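Local coordinates for protein N-acyl-D-glutamate deacylase (Bordetella bronchiseptica, PDB 3GIP) that hydrolyses the amide bond of N-acyl-D-glutamate to free D-glutamate, as a zinc-binding member of the amidohydrolase superfamily, at residues G34-I39 with P422-D427; R135-V140 with D469-Q474; G258-T263 with V351-Q356. One frame throughout, in Å; residues are numbered along the deposited sequence.

Contact 1 of 3, residues G34-I39 with P422-D427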
loop_
_atom_site.group_PDB
_atom_site.type_symbol
_atom_site.label_atom_id
_atom_site.label_comp_id
_atom_site.label_asym_id
_atom_site.label_seq_id
_atom_site.Cartn_x
_atom_site.Cartn_y
_atom_site.Cartn_z
ATOM N N GLY A 34 4.089 -23.951 8.594
ATOM C CA GLY A 34 3.772 -22.655 8.020
ATOM C C GLY A 34 2.428 -22.531 7.332
ATOM O O GLY A 34 2.060 -21.446 6.881
ATOM N N ARG A 35 1.684 -23.629 7.266
ATOM C CA ARG A 35 0.388 -23.636 6.598
ATOM C C ARG A 35 -0.758 -23.934 7.551
ATOM O O ARG A 35 -0.549 -24.428 8.660
ATOM C CB ARG A 35 0.384 -24.703 5.502
ATOM C CG ARG A 35 1.534 -24.614 4.522
ATOM C CD ARG A 35 1.128 -23.864 3.279
ATOM N NE ARG A 35 2.087 -24.055 2.195
ATOM C CZ ARG A 35 1.854 -23.712 0.934
ATOM N NH1 ARG A 35 0.692 -23.165 0.602
ATOM N NH2 ARG A 35 2.780 -23.909 0.008
ATOM N N ILE A 36 -1.974 -23.633 7.109
ATOM C CA ILE A 36 -3.154 -23.920 7.907
ATOM C C ILE A 36 -3.366 -25.419 7.726
ATOM O O ILE A 36 -3.700 -25.883 6.634
ATOM C CB ILE A 36 -4.378 -23.135 7.393
ATOM C CG1 ILE A 36 -4.098 -21.632 7.508
ATOM C CG2 ILE A 36 -5.616 -23.511 8.192
ATOM C CD1 ILE A 36 -5.219 -20.755 7.006
ATOM N N ALA A 37 -3.141 -26.173 8.796
ATOM C CA ALA A 37 -3.261 -27.625 8.754
ATOM C C ALA A 37 -4.664 -28.148 9.027
ATOM O O ALA A 37 -5.012 -29.250 8.598
ATOM C CB ALA A 37 -2.275 -28.248 9.742
ATOM N N ALA A 38 -5.470 -27.372 9.741
ATOM C CA ALA A 38 -6.823 -27.804 10.051
ATOM C C ALA A 38 -7.659 -26.693 10.666
ATOM O O ALA A 38 -7.127 -25.739 11.229
ATOM C CB ALA A 38 -6.780 -28.998 11.000
ATOM N N ILE A 39 -8.974 -26.831 10.542
ATOM C CA ILE A 39 -9.922 -25.875 11.094
ATOM C C ILE A 39 -11.097 -26.660 11.668
ATOM O O ILE A 39 -11.667 -27.520 10.994
ATOM C CB ILE A 39 -10.440 -24.898 10.016
ATOM C CG1 ILE A 39 -9.280 -24.064 9.468
ATOM C CG2 ILE A 39 -11.520 -23.999 10.604
ATOM C CD1 ILE A 39 -9.680 -23.094 8.373
ATOM N N PRO A 422 -7.777 -24.762 4.865
ATOM C CA PRO A 422 -6.667 -25.714 4.958
ATOM C C PRO A 422 -5.764 -25.645 3.727
ATOM O O PRO A 422 -6.248 -25.538 2.599
ATOM C CB PRO A 422 -7.378 -27.059 5.080
ATOM C CG PRO A 422 -8.662 -26.698 5.783
ATOM C CD PRO A 422 -9.071 -25.436 5.060
ATOM N N GLY A 423 -4.454 -25.693 3.951
ATOM C CA GLY A 423 -3.511 -25.654 2.847
ATOM C C GLY A 423 -2.918 -24.291 2.541
ATOM O O GLY A 423 -1.827 -24.193 1.978
ATOM N N ALA A 424 -3.634 -23.233 2.900
ATOM C CA ALA A 424 -3.145 -21.885 2.645
ATOM C C ALA A 424 -2.073 -21.514 3.661
ATOM O O ALA A 424 -1.984 -22.122 4.726
ATOM C CB ALA A 424 -4.300 -20.893 2.714
ATOM N N TRP A 425 -1.250 -20.527 3.323
ATOM C CA TRP A 425 -0.205 -20.078 4.231
ATOM C C TRP A 425 -0.834 -19.522 5.502
ATOM O O TRP A 425 -1.873 -18.856 5.458
ATOM C CB TRP A 425 0.660 -19.012 3.564
ATOM C CG TRP A 425 1.564 -19.565 2.516
ATOM C CD1 TRP A 425 1.418 -19.460 1.163
ATOM C CD2 TRP A 425 2.756 -20.326 2.736
ATOM N NE1 TRP A 425 2.450 -20.110 0.524
ATOM C CE2 TRP A 425 3.285 -20.650 1.466
ATOM C CE3 TRP A 425 3.429 -20.767 3.884
ATOM C CZ2 TRP A 425 4.458 -21.395 1.312
ATOM C CZ3 TRP A 425 4.599 -21.510 3.730
ATOM C CH2 TRP A 425 5.099 -21.815 2.450
ATOM N N ALA A 426 -0.194 -19.788 6.635
ATOM C CA ALA A 426 -0.718 -19.343 7.916
ATOM C C ALA A 426 -0.435 -17.891 8.296
ATOM O O ALA A 426 0.220 -17.623 9.310
ATOM C CB ALA A 426 -0.233 -20.276 9.026
ATOM N N ASP A 427 -0.913 -16.960 7.470
ATOM C CA ASP A 427 -0.786 -15.530 7.764
ATOM C C ASP A 427 -2.088 -15.299 8.527
ATOM O O ASP A 427 -3.174 -15.401 7.951
ATOM C CB ASP A 427 -0.780 -14.680 6.486
ATOM C CG ASP A 427 0.484 -14.854 5.661
ATOM O OD1 ASP A 427 1.533 -15.223 6.231
ATOM O OD2 ASP A 427 0.432 -14.598 4.440
#
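Arg-35 and Ile-36 belong to the edge strand of a small four-stranded sheet, and here that strand takes on the loop segment 422-427 along its outer side. Arg-35 and Trp-425 form a single antiparallel bridge, a non-hydrogen-bonded pair. Their CA atoms are 4.3 Å apart. Two backbone bonds flank the pair. Ala-426 N donates to Gly-34 O at 2.8 Å, and Ile-36 N donates to Ala-424 O at 2.8 Å. The second lies almost in line with the Ala-424 carbonyl, at 175°. Past it the loop departs from regular pairing. Gly-423 N, and not Ala-424 N, reaches Ile-36 O, at 2.8 Å.

The side chains of the bridged pair also meet. The Arg-35 chain bends at chi2 (-96°), which brings CD over the six-membered ring of Trp-425 as a CH-pi contact. The guanidinium then lies flat on the indole, with the planes 14° apart. This is a stack with cation-pi character. Arg-35 CZ is 3.4 Å from Trp-425 CE2, and Arg-35 NH2 is 3.3 Å from Trp-425 CZ2. Arg-35 NH1 makes a weak bond of 3.0 Å to Gly-423 O. Gly-34 O sits at the edge of the same indole, beside CE3. Trp-425 also has a cation-pi contact with Arg-417.

The sheet is of the kind amidohydrolases carry beside their barrel, built largely from the N-terminal part of the chain. Here it receives the loop leading into strand 428-431. On its other side the edge strand pairs with strand 28-32, where Ala-37 and Ala-38 both face Gly-30 in a classic beta bulge. Ile-36 packs with CG1 by Ala-426 CB and CD1 by Ala-424 CB. Beyond it, Ile-39 CD1 touches Pro-422 CD at 4.1 Å, the two side chains crossing at about a right angle.

Contact 2 of 3, residues R135-V140 with D469-Q474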
loop_
_atom_site.group_PDB
_atom_site.type_symbol
_atom_site.label_atom_id
_atom_site.label_comp_id
_atom_site.label_asym_id
_atom_site.label_seq_id
_atom_site.Cartn_x
_atom_site.Cartn_y
_atom_site.Cartn_z
ATOM N N ARG A 135 15.541 -12.259 5.269
ATOM C CA ARG A 135 14.088 -12.383 5.242
ATOM C C ARG A 135 13.352 -11.254 5.952
ATOM O O ARG A 135 13.711 -10.861 7.061
ATOM C CB ARG A 135 13.663 -13.730 5.831
ATOM C CG ARG A 135 14.125 -14.937 5.019
ATOM C CD ARG A 135 13.619 -14.868 3.584
ATOM N NE ARG A 135 14.074 -16.000 2.777
ATOM C CZ ARG A 135 13.632 -17.246 2.913
ATOM N NH1 ARG A 135 12.714 -17.534 3.827
ATOM N NH2 ARG A 135 14.112 -18.208 2.136
ATOM N N PRO A 136 12.303 -10.720 5.308
ATOM C CA PRO A 136 11.488 -9.628 5.851
ATOM C C PRO A 136 10.579 -10.112 6.976
ATOM O O PRO A 136 10.267 -11.297 7.061
ATOM C CB PRO A 136 10.704 -9.154 4.632
ATOM C CG PRO A 136 10.473 -10.437 3.881
ATOM C CD PRO A 136 11.836 -11.106 3.963
ATOM N N MET A 137 10.159 -9.192 7.838
ATOM C CA MET A 137 9.287 -9.533 8.958
ATOM C C MET A 137 7.932 -10.030 8.463
ATOM O O MET A 137 7.314 -10.905 9.074
ATOM C CB MET A 137 9.076 -8.311 9.856
ATOM C CG MET A 137 8.308 -8.615 11.134
ATOM S SD MET A 137 9.216 -9.722 12.235
ATOM C CE MET A 137 10.295 -8.541 13.070
ATOM N N ILE A 138 7.472 -9.451 7.361
ATOM C CA ILE A 138 6.197 -9.827 6.762
ATOM C C ILE A 138 6.434 -10.189 5.299
ATOM O O ILE A 138 7.541 -10.017 4.782
ATOM C CB ILE A 138 5.162 -8.669 6.841
ATOM C CG1 ILE A 138 5.643 -7.464 6.028
ATOM C CG2 ILE A 138 4.944 -8.269 8.293
ATOM C CD1 ILE A 138 4.610 -6.338 5.934
ATOM N N ASN A 139 5.402 -10.692 4.628
ATOM C CA ASN A 139 5.545 -11.067 3.225
ATOM C C ASN A 139 5.657 -9.830 2.355
ATOM O O ASN A 139 5.061 -8.789 2.650
ATOM C CB ASN A 139 4.359 -11.919 2.776
ATOM C CG ASN A 139 4.197 -13.162 3.616
ATOM O OD1 ASN A 139 3.159 -13.367 4.248
ATOM N ND2 ASN A 139 5.228 -13.999 3.636
ATOM N N VAL A 140 6.423 -9.949 1.275
ATOM C CA VAL A 140 6.638 -8.831 0.371
ATOM C C VAL A 140 6.411 -9.146 -1.100
ATOM O O VAL A 140 7.016 -10.065 -1.654
ATOM C CB VAL A 140 8.077 -8.288 0.512
ATOM C CG1 VAL A 140 8.277 -7.089 -0.404
ATOM C CG2 VAL A 140 8.350 -7.917 1.961
ATOM N N ASP A 469 15.695 -14.397 15.867
ATOM C CA ASP A 469 16.642 -14.541 14.769
ATOM C C ASP A 469 16.009 -14.248 13.412
ATOM O O ASP A 469 15.508 -13.148 13.172
ATOM C CB ASP A 469 17.227 -15.957 14.771
ATOM C CG ASP A 469 17.855 -16.329 16.103
ATOM O OD1 ASP A 469 18.820 -15.652 16.516
ATOM O OD2 ASP A 469 17.380 -17.298 16.736
ATOM N N GLY A 470 16.040 -15.239 12.527
ATOM C CA GLY A 470 15.474 -15.072 11.201
ATOM C C GLY A 470 13.988 -14.770 11.228
ATOM O O GLY A 470 13.245 -15.325 12.040
ATOM N N ARG A 471 13.556 -13.888 10.335
ATOM C CA ARG A 471 12.150 -13.506 10.246
ATOM C C ARG A 471 11.413 -14.459 9.297
ATOM O O ARG A 471 12.029 -15.065 8.420
ATOM C CB ARG A 471 12.051 -12.050 9.794
ATOM C CG ARG A 471 12.594 -11.076 10.848
ATOM C CD ARG A 471 12.603 -9.639 10.356
ATOM N NE ARG A 471 13.721 -9.359 9.460
ATOM C CZ ARG A 471 14.971 -9.147 9.862
ATOM N NH1 ARG A 471 15.272 -9.179 11.155
ATOM N NH2 ARG A 471 15.922 -8.895 8.972
ATOM N N PRO A 472 10.082 -14.602 9.462
ATOM C CA PRO A 472 9.244 -15.491 8.646
ATOM C C PRO A 472 8.689 -15.016 7.303
ATOM O O PRO A 472 8.104 -15.812 6.564
ATOM C CB PRO A 472 8.125 -15.854 9.608
ATOM C CG PRO A 472 7.887 -14.546 10.288
ATOM C CD PRO A 472 9.296 -14.035 10.574
ATOM N N GLY A 473 8.856 -13.737 6.988
ATOM C CA GLY A 473 8.338 -13.223 5.730
ATOM C C GLY A 473 8.938 -13.872 4.497
ATOM O O GLY A 473 10.085 -14.325 4.513
ATOM N N GLN A 474 8.158 -13.911 3.423
ATOM C CA GLN A 474 8.605 -14.494 2.166
ATOM C C GLN A 474 8.464 -13.500 1.029
ATOM O O GLN A 474 7.608 -12.615 1.066
ATOM C CB GLN A 474 7.768 -15.727 1.813
ATOM C CG GLN A 474 8.000 -16.953 2.674
ATOM C CD GLN A 474 7.085 -18.098 2.277
ATOM O OE1 GLN A 474 6.848 -18.333 1.092
ATOM N NE2 GLN A 474 6.572 -18.821 3.267
HETATM O O HOH W 1 15.409 -12.488 8.816
HETATM O O HOH W 2 14.416 -7.832 6.575
HETATM O O HOH W 3 11.354 -16.219 5.758
#
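Arg-471 reaches across to the carbonyl of Arg-135. Its NE gives a weak bond of 2.8 Å to Arg-135 O. Water 1 donates to the same oxygen at 2.9 Å and accepts from Arg-471 N. This water lies over one face of the Arg-471 guanidinium. Arg-471 NH2 donates to water 2 at 3.0 Å. The bend at chi3 (-78°) turns NE back to the carbonyl. Met-137 SD and CE cross the Arg-471 chain at about a right angle, with CE 3.7 Å from Arg-471 CD.

Water 3 joins three groups. It accepts from Arg-135 NH1 at 2.7 Å, in the guanidinium plane, and donates to Arg-471 O and Gly-473 O. Pro-136 O takes a weak bond from Gly-473 N at 2.8 Å. Gly-473 CA makes a CA-H...O contact with Ile-138 O. Pro-136 O and Ile-138 O come so close that there is no room for a CB on Gly-473. Met-137 O is buried here and has no partner in the model. Val-140 N donates to Gln-474 O at 2.9 Å, nearly straight at 169°.

Val-140 is also backbone-bonded to Leu-476. The C-terminal tail thus lies along the entry to strand 139-145, a parallel strand of the beta/alpha barrel that amidohydrolases share.

Contact 3 of 3, residues G258-T263 with V351-Q356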
loop_
_atom_site.group_PDB
_atom_site.type_symbol
_atom_site.label_atom_id
_atom_site.label_comp_id
_atom_site.label_asym_id
_atom_site.label_seq_id
_atom_site.Cartn_x
_atom_site.Cartn_y
_atom_site.Cartn_z
ATOM N N GLY A 258 -17.067 14.973 -4.221
ATOM C CA GLY A 258 -18.237 14.346 -4.806
ATOM C C GLY A 258 -18.016 13.787 -6.197
ATOM O O GLY A 258 -18.841 13.019 -6.700
ATOM N N ARG A 259 -16.904 14.158 -6.823
ATOM C CA ARG A 259 -16.622 13.687 -8.171
ATOM C C ARG A 259 -16.327 12.195 -8.264
ATOM O O ARG A 259 -16.212 11.659 -9.365
ATOM C CB ARG A 259 -15.476 14.500 -8.784
ATOM C CG ARG A 259 -15.849 15.966 -9.008
ATOM C CD ARG A 259 -14.726 16.765 -9.643
ATOM N NE ARG A 259 -14.443 16.338 -11.010
ATOM C CZ ARG A 259 -13.508 16.890 -11.776
ATOM N NH1 ARG A 259 -12.772 17.887 -11.305
ATOM N NH2 ARG A 259 -13.302 16.443 -13.008
ATOM N N SER A 260 -16.215 11.519 -7.124
ATOM C CA SER A 260 -15.958 10.085 -7.152
ATOM C C SER A 260 -17.199 9.362 -7.670
ATOM O O SER A 260 -17.137 8.201 -8.070
ATOM C CB SER A 260 -15.579 9.565 -5.759
ATOM O OG SER A 260 -16.624 9.766 -4.826
ATOM N N ARG A 261 -18.339 10.041 -7.665
ATOM C CA ARG A 261 -19.535 9.398 -8.180
ATOM C C ARG A 261 -19.293 9.159 -9.665
ATOM O O ARG A 261 -19.644 8.109 -10.201
ATOM C CB ARG A 261 -20.763 10.279 -7.926
ATOM C CG ARG A 261 -20.953 10.518 -6.434
ATOM C CD ARG A 261 -22.310 11.071 -6.047
ATOM N NE ARG A 261 -22.410 11.156 -4.591
ATOM C CZ ARG A 261 -23.505 11.494 -3.921
ATOM N NH1 ARG A 261 -24.624 11.788 -4.573
ATOM N NH2 ARG A 261 -23.482 11.533 -2.594
ATOM N N ALA A 262 -18.646 10.122 -10.315
ATOM C CA ALA A 262 -18.341 10.013 -11.735
ATOM C C ALA A 262 -17.183 9.051 -12.009
ATOM O O ALA A 262 -17.251 8.244 -12.939
ATOM C CB ALA A 262 -18.016 11.389 -12.303
ATOM N N THR A 263 -16.122 9.127 -11.207
ATOM C CA THR A 263 -14.973 8.249 -11.426
ATOM C C THR A 263 -15.313 6.789 -11.161
ATOM O O THR A 263 -14.875 5.898 -11.890
ATOM C CB THR A 263 -13.766 8.641 -10.546
ATOM O OG1 THR A 263 -14.142 8.597 -9.165
ATOM C CG2 THR A 263 -13.275 10.039 -10.902
ATOM N N VAL A 351 -14.479 9.730 1.276
ATOM C CA VAL A 351 -13.493 8.675 1.480
ATOM C C VAL A 351 -14.253 7.406 1.841
ATOM O O VAL A 351 -13.960 6.318 1.344
ATOM C CB VAL A 351 -12.530 9.006 2.639
ATOM C CG1 VAL A 351 -11.559 7.854 2.846
ATOM C CG2 VAL A 351 -11.769 10.291 2.342
ATOM N N LYS A 352 -15.245 7.558 2.714
ATOM C CA LYS A 352 -16.059 6.436 3.148
ATOM C C LYS A 352 -16.864 5.824 2.001
ATOM O O LYS A 352 -16.970 4.599 1.903
ATOM C CB LYS A 352 -16.994 6.882 4.281
ATOM C CG LYS A 352 -16.269 7.165 5.591
ATOM C CD LYS A 352 -17.229 7.678 6.660
ATOM C CE LYS A 352 -16.564 7.727 8.022
ATOM N NZ LYS A 352 -17.466 8.320 9.052
ATOM N N ARG A 353 -17.429 6.664 1.133
ATOM C CA ARG A 353 -18.206 6.151 0.005
ATOM C C ARG A 353 -17.320 5.379 -0.965
ATOM O O ARG A 353 -17.732 4.362 -1.527
ATOM C CB ARG A 353 -18.896 7.288 -0.756
ATOM C CG ARG A 353 -20.009 7.985 0.001
ATOM C CD ARG A 353 -20.918 8.740 -0.966
ATOM N NE ARG A 353 -20.221 9.797 -1.700
ATOM C CZ ARG A 353 -19.949 11.002 -1.206
ATOM N NH1 ARG A 353 -20.317 11.314 0.028
ATOM N NH2 ARG A 353 -19.309 11.901 -1.945
ATOM N N ILE A 354 -16.106 5.875 -1.172
ATOM C CA ILE A 354 -15.172 5.216 -2.074
ATOM C C ILE A 354 -14.811 3.849 -1.501
ATOM O O ILE A 354 -14.764 2.859 -2.231
ATOM C CB ILE A 354 -13.896 6.063 -2.264
ATOM C CG1 ILE A 354 -14.257 7.358 -2.995
ATOM C CG2 ILE A 354 -12.850 5.276 -3.061
ATOM C CD1 ILE A 354 -13.122 8.357 -3.083
ATOM N N PHE A 355 -14.578 3.792 -0.193
ATOM C CA PHE A 355 -14.239 2.529 0.446
ATOM C C PHE A 355 -15.362 1.509 0.267
ATOM O O PHE A 355 -15.111 0.312 0.156
ATOM C CB PHE A 355 -13.966 2.720 1.940
ATOM C CG PHE A 355 -13.712 1.432 2.672
ATOM C CD1 PHE A 355 -12.689 0.580 2.261
ATOM C CD2 PHE A 355 -14.518 1.045 3.738
ATOM C CE1 PHE A 355 -12.476 -0.641 2.900
ATOM C CE2 PHE A 355 -14.311 -0.174 4.384
ATOM C CZ PHE A 355 -13.290 -1.017 3.962
ATOM N N GLN A 356 -16.602 1.983 0.235
ATOM C CA GLN A 356 -17.734 1.082 0.072
ATOM C C GLN A 356 -17.799 0.433 -1.306
ATOM O O GLN A 356 -18.492 -0.566 -1.487
ATOM C CB GLN A 356 -19.042 1.818 0.362
ATOM C CG GLN A 356 -19.234 2.120 1.833
ATOM C CD GLN A 356 -20.543 2.826 2.114
ATOM O OE1 GLN A 356 -20.811 3.893 1.568
ATOM N NE2 GLN A 356 -21.365 2.230 2.973
HETATM O O HOH W 4 -19.121 8.791 -4.129
#
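Arg-353 and Ile-354 are the residues of segment 351-356 that touch segment 258-263, one through its polar end and one through its apolar branch. Arg-353 comes first. Its chain bends at chi3 (-62°), bringing NE round toward Ser-260. NE donates to water 4 at 2.8 Å, and the water lies in the guanidinium plane. Water 4 in turn donates to Ser-260 OG at 2.8 Å. Ser-260 OG sits between its own backbone N and carbonyl carbon (chi1 61°) and is also hydrogen-bonded to Glu-350. Arg-353 NH2 passes Gly-258 CA at 3.9 Å and has a long, weak ion pair with Glu-350. That glutamate also accepts from Gly-258 N, so one carboxylate holds both Gly-258 N and Ser-260 OG.

One face of the Arg-353 guanidinium meets a like charge. Arg-261 reaches over with its chain extended from CG to NE. Its NH2 lies above the centre of the Arg-353 guanidinium, 3.8 Å from Arg-353 NE. The two planes stand 84° apart, so an edge meets a face. Glu-350 may offset part of the charge.

Helices 260-272 and 348-356 both belong to the outer layer of the beta/alpha barrel. They lead into the parallel strands 277-281 and 360-362, which are neighbours. Ile-354 follows on the barrel side. Its CG1 and CD1 pack on Ser-260 CB, with CG1 at 3.8 Å. The same side chain touches Leu-279 and Ile-281 of strand 277-281. Next in sequence, Phe-355 touches helix 376-391.

How the contacts relate
Contacts 1 and 2 are neighbours, with centres 17 Å apart, and they touch where Trp-425 CZ3 lies 3.4 Å from Gln-474 NE2. Their segments alternate along the chain. Contact 1 joins the N-terminal sheet to the loop before strand 428-431, and contact 2 joins barrel strand 139-145 to the C-terminal tail. Contact 3 is separate. Its centre is 36 Å from that of contact 1 and 35 Å from that of contact 2, and the nearest atoms in either case are about 18 Å away. Contacts 2 and 3 lie on opposite sides of the chain's centre. The zinc ion, bound by Cys-95, His-218 and His-248, is about 14 Å from the Ile-354 side chain in contact 3.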